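Local atomic coordinates of 30S ribosomal protein S8 (Aquifex aeolicus, PDB entry 3RF2), a protein that probably binds directly to the central domain of 16S rRNA as a primary binding protein and helps coordinate assembly of the platform of the 30S subunit. Residues A[46-57]-A[92-100]. Sequence-based numbering, arbitrary orientation.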
loop_
_atom_site.group_PDB
_atom_site.type_symbol
_atom_site.label_atom_id
_atom_site.label_comp_id
_atom_site.label_asym_id
_atom_site.label_seq_id
_atom_site.Cartn_x
_atom_site.Cartn_y
_atom_site.Cartn_z
ATOM N N ILE A 46 5.426 5.644 2.286
ATOM C CA ILE A 46 5.373 4.865 3.522
ATOM C C ILE A 46 6.792 4.662 4.024
ATOM O O ILE A 46 7.751 4.848 3.276
ATOM C CB ILE A 46 4.721 3.456 3.343
ATOM C CG1 ILE A 46 5.568 2.582 2.412
ATOM C CG2 ILE A 46 3.288 3.591 2.837
ATOM C CD1 ILE A 46 4.981 1.182 2.132
ATOM N N GLN A 47 6.921 4.275 5.284
ATOM C CA GLN A 47 8.231 4.052 5.870
ATOM C C GLN A 47 8.808 2.684 5.478
ATOM O O GLN A 47 9.994 2.557 5.171
ATOM C CB GLN A 47 8.153 4.185 7.396
ATOM C CG GLN A 47 9.488 4.031 8.123
ATOM C CD GLN A 47 10.464 5.151 7.775
ATOM O OE1 GLN A 47 10.069 6.313 7.643
ATOM N NE2 GLN A 47 11.738 4.804 7.617
ATOM N N ASP A 48 7.963 1.661 5.498
ATOM C CA ASP A 48 8.414 0.305 5.195
ATOM C C ASP A 48 7.195 -0.594 5.244
ATOM O O ASP A 48 6.097 -0.146 5.597
ATOM C CB ASP A 48 9.447 -0.153 6.217
ATOM C CG ASP A 48 10.475 -1.161 5.640
ATOM O OD1 ASP A 48 10.207 -1.859 4.628
ATOM O OD2 ASP A 48 11.572 -1.259 6.229
ATOM N N TRP A 49 7.384 -1.849 4.856
ATOM C CA TRP A 49 6.349 -2.855 4.990
ATOM C C TRP A 49 7.031 -4.211 5.134
ATOM O O TRP A 49 8.087 -4.448 4.545
ATOM C CB TRP A 49 5.425 -2.854 3.779
ATOM C CG TRP A 49 6.084 -3.321 2.522
ATOM C CD1 TRP A 49 6.779 -2.561 1.640
ATOM C CD2 TRP A 49 6.100 -4.660 1.999
ATOM N NE1 TRP A 49 7.238 -3.335 0.603
ATOM C CE2 TRP A 49 6.832 -4.629 0.796
ATOM C CE3 TRP A 49 5.575 -5.888 2.440
ATOM C CZ2 TRP A 49 7.052 -5.767 0.023
ATOM C CZ3 TRP A 49 5.790 -7.024 1.667
ATOM C CH2 TRP A 49 6.526 -6.956 0.473
ATOM N N GLU A 50 6.433 -5.094 5.919
ATOM C CA GLU A 50 7.007 -6.420 6.161
ATOM C C GLU A 50 6.033 -7.544 5.787
ATOM O O GLU A 50 4.870 -7.490 6.150
ATOM C CB GLU A 50 7.370 -6.565 7.639
ATOM C CG GLU A 50 8.722 -5.993 8.062
ATOM C CD GLU A 50 8.858 -5.957 9.575
ATOM O OE1 GLU A 50 8.002 -6.568 10.244
ATOM O OE2 GLU A 50 9.791 -5.305 10.100
ATOM N N ALA A 51 6.511 -8.569 5.088
ATOM C CA ALA A 51 5.734 -9.806 4.954
ATOM C C ALA A 51 5.825 -10.624 6.240
ATOM O O ALA A 51 6.907 -11.058 6.633
ATOM C CB ALA A 51 6.224 -10.634 3.775
ATOM N N LEU A 52 4.689 -10.828 6.898
ATOM C CA LEU A 52 4.660 -11.570 8.152
ATOM C C LEU A 52 4.480 -13.074 7.904
ATOM O O LEU A 52 3.393 -13.618 8.083
ATOM C CB LEU A 52 3.565 -11.022 9.078
ATOM C CG LEU A 52 3.760 -9.581 9.568
ATOM C CD1 LEU A 52 2.615 -9.118 10.458
ATOM C CD2 LEU A 52 5.072 -9.459 10.300
ATOM N N LYS A 53 5.562 -13.721 7.477
ATOM C CA LYS A 53 5.599 -15.160 7.244
ATOM C C LYS A 53 6.532 -15.847 8.238
ATOM O O LYS A 53 7.040 -15.214 9.167
ATOM C CB LYS A 53 6.110 -15.439 5.836
ATOM C CG LYS A 53 5.244 -14.854 4.740
ATOM C CD LYS A 53 6.065 -14.537 3.494
ATOM C CE LYS A 53 6.923 -15.719 3.063
ATOM N NZ LYS A 53 7.683 -15.409 1.819
ATOM N N GLY A 54 6.766 -17.138 8.022
ATOM C CA GLY A 54 7.698 -17.918 8.823
ATOM C C GLY A 54 7.831 -17.510 10.280
ATOM O O GLY A 54 6.829 -17.319 10.975
ATOM N N GLU A 55 9.077 -17.384 10.740
ATOM C CA GLU A 55 9.379 -17.009 12.121
ATOM C C GLU A 55 8.869 -15.606 12.440
ATOM O O GLU A 55 8.528 -15.303 13.587
ATOM C CB GLU A 55 10.894 -17.069 12.374
ATOM C CG GLU A 55 11.514 -18.462 12.249
ATOM C CD GLU A 55 11.183 -19.359 13.433
ATOM O OE1 GLU A 55 11.099 -18.837 14.562
ATOM O OE2 GLU A 55 11.002 -20.579 13.241
ATOM N N LYS A 56 8.835 -14.748 11.420
ATOM C CA LYS A 56 8.384 -13.366 11.599
ATOM C C LYS A 56 6.921 -13.257 12.004
ATOM O O LYS A 56 6.565 -12.417 12.823
ATOM C CB LYS A 56 8.663 -12.523 10.352
ATOM C CG LYS A 56 9.583 -11.317 10.589
ATOM C CD LYS A 56 8.997 -10.302 11.582
ATOM C CE LYS A 56 9.667 -8.922 11.430
ATOM N NZ LYS A 56 9.105 -7.861 12.329
ATOM N N TYR A 57 6.070 -14.110 11.444
ATOM C CA TYR A 57 4.665 -14.078 11.827
ATOM C C TYR A 57 4.482 -14.433 13.292
ATOM O O TYR A 57 3.750 -13.745 14.002
ATOM C CB TYR A 57 3.793 -14.979 10.950
ATOM C CG TYR A 57 2.376 -15.078 11.468
ATOM C CD1 TYR A 57 1.435 -14.101 11.178
ATOM C CD2 TYR A 57 1.985 -16.139 12.272
ATOM C CE1 TYR A 57 0.136 -14.181 11.663
ATOM C CE2 TYR A 57 0.693 -16.228 12.756
ATOM C CZ TYR A 57 -0.225 -15.246 12.449
ATOM O OH TYR A 57 -1.505 -15.342 12.936
ATOM N N TYR A 92 -0.483 -14.566 3.615
ATOM C CA TYR A 92 0.164 -14.052 4.825
ATOM C C TYR A 92 -0.115 -12.578 5.044
ATOM O O TYR A 92 -0.402 -11.868 4.087
ATOM C CB TYR A 92 1.674 -14.265 4.741
ATOM C CG TYR A 92 2.311 -13.881 3.418
ATOM C CD1 TYR A 92 2.972 -12.674 3.267
ATOM C CD2 TYR A 92 2.286 -14.748 2.334
ATOM C CE1 TYR A 92 3.579 -12.334 2.070
ATOM C CE2 TYR A 92 2.887 -14.421 1.137
ATOM C CZ TYR A 92 3.533 -13.208 1.011
ATOM O OH TYR A 92 4.138 -12.867 -0.178
ATOM N N PRO A 93 -0.024 -12.108 6.306
ATOM C CA PRO A 93 -0.322 -10.701 6.592
ATOM C C PRO A 93 0.846 -9.783 6.259
ATOM O O PRO A 93 2.007 -10.146 6.446
ATOM C CB PRO A 93 -0.583 -10.684 8.104
ATOM C CG PRO A 93 -0.546 -12.132 8.558
ATOM C CD PRO A 93 0.259 -12.864 7.536
ATOM N N ILE A 94 0.531 -8.605 5.740
ATOM C CA ILE A 94 1.536 -7.588 5.544
ATOM C C ILE A 94 1.403 -6.515 6.619
ATOM O O ILE A 94 0.302 -6.058 6.932
ATOM C CB ILE A 94 1.446 -6.969 4.173
ATOM C CG1 ILE A 94 1.974 -7.950 3.127
ATOM C CG2 ILE A 94 2.257 -5.704 4.130
ATOM C CD1 ILE A 94 1.729 -7.489 1.700
ATOM N N LYS A 95 2.540 -6.167 7.214
ATOM C CA LYS A 95 2.603 -5.110 8.194
ATOM C C LYS A 95 3.094 -3.895 7.429
ATOM O O LYS A 95 4.141 -3.939 6.785
ATOM C CB LYS A 95 3.579 -5.472 9.327
ATOM C CG LYS A 95 3.599 -4.468 10.483
ATOM C CD LYS A 95 4.562 -4.873 11.585
ATOM C CE LYS A 95 4.466 -3.928 12.767
ATOM N NZ LYS A 95 5.359 -4.332 13.907
ATOM N N ILE A 96 2.324 -2.820 7.467
ATOM C CA ILE A 96 2.746 -1.590 6.810
ATOM C C ILE A 96 3.129 -0.528 7.829
ATOM O O ILE A 96 2.333 -0.209 8.707
ATOM C CB ILE A 96 1.643 -1.012 5.905
ATOM C CG1 ILE A 96 1.374 -1.959 4.726
ATOM C CG2 ILE A 96 2.065 0.392 5.427
ATOM C CD1 ILE A 96 0.027 -1.781 4.070
ATOM N N TYR A 97 4.338 0.024 7.702
ATOM C CA TYR A 97 4.794 1.086 8.588
ATOM C C TYR A 97 4.558 2.447 7.953
ATOM O O TYR A 97 5.072 2.731 6.870
ATOM C CB TYR A 97 6.285 0.922 8.896
ATOM C CG TYR A 97 6.621 -0.312 9.711
ATOM C CD1 TYR A 97 6.736 -0.247 11.095
ATOM C CD2 TYR A 97 6.836 -1.534 9.095
ATOM C CE1 TYR A 97 7.048 -1.377 11.845
ATOM C CE2 TYR A 97 7.149 -2.657 9.828
ATOM C CZ TYR A 97 7.251 -2.575 11.201
ATOM O OH TYR A 97 7.567 -3.701 11.926
ATOM N N LEU A 98 3.787 3.294 8.625
ATOM C CA LEU A 98 3.382 4.570 8.036
ATOM C C LEU A 98 4.418 5.644 8.271
ATOM O O LEU A 98 5.146 5.617 9.262
ATOM C CB LEU A 98 2.039 5.023 8.588
ATOM C CG LEU A 98 0.874 4.066 8.367
ATOM C CD1 LEU A 98 -0.290 4.428 9.265
ATOM C CD2 LEU A 98 0.450 4.065 6.893
ATOM N N LYS A 99 4.479 6.595 7.349
ATOM C CA LYS A 99 5.455 7.675 7.422
ATOM C C LYS A 99 4.750 8.987 7.671
ATOM O O LYS A 99 3.925 9.395 6.856
ATOM C CB LYS A 99 6.222 7.817 6.111
ATOM C CG LYS A 99 7.280 8.933 6.164
ATOM C CD LYS A 99 7.993 9.123 4.828
ATOM C CE LYS A 99 9.035 8.019 4.580
ATOM N NZ LYS A 99 10.065 7.964 5.660
ATOM N N TYR A 100 5.091 9.638 8.783
ATOM C CA TYR A 100 4.740 11.035 9.026
ATOM C C TYR A 100 6.001 11.894 9.022
ATOM O O TYR A 100 7.085 11.396 9.301
ATOM C CB TYR A 100 4.038 11.188 10.366
ATOM C CG TYR A 100 2.875 10.252 10.526
ATOM C CD1 TYR A 100 1.579 10.676 10.233
ATOM C CD2 TYR A 100 3.070 8.940 10.958
ATOM C CE1 TYR A 100 0.509 9.831 10.366
ATOM C CE2 TYR A 100 1.997 8.070 11.086
ATOM C CZ TYR A 100 0.723 8.531 10.796
ATOM O OH TYR A 100 -0.336 7.696 10.935
HETATM O O HOH W 1 7.232 -6.390 13.555
#
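Y97 turns the edge of its ring, at CD2 and CE2, to D48 and E50 of the neighbouring strand, with D48 O in the ring plane. With CG anti to its own carbonyl carbon (chi1 -66°), the ring runs along the sheet until CE2 comes 3.7 Å from E50 CD, the carboxylate turned 67° from the ring plane. K95, fully extended on the same face, gives its NZ to Y97 OH at 3.0 Å and also pairs with E60 of helix 54-69; K56 NZ grips E50 OE1 in a 2.7 Å salt bridge from above the carboxylate plane. A leucine in place of Y97 would probably deprive K95 of its hydroxyl acceptor, though not of E60, and leave the E50 carboxylate held by K56 but with less packed against it. The backbone beneath is antiparallel: E50 and K95 form a hydrogen-bonded pair, while Q47 N and, weakly, D48 N both point to Y97 O. At this bulge the Q47 side chain meets K99 at about a right angle, and K99 NZ reaches Q47 OE1 at 2.6 Å from above the amide plane. At the other end L52 N binds P93 O almost head-on (C=O...N 177°), and P93 CG packs 3.8 Å from Y57 CE1 of helix 54-69. K53 lays its chain over one face of Y92, CD 3.5 Å from the ring centroid in a CH-pi contact, while Y92 OH is held by E34. On the reverse face W49 CE3 touches I94 CG2, and both residues rest on L37 of helix 31-43. Strand 93-98, also paired with 24-28, is thus the middle of a three-stranded antiparallel sheet backed by a helix, its edge strand 46-51 interrupted by a classic beta bulge.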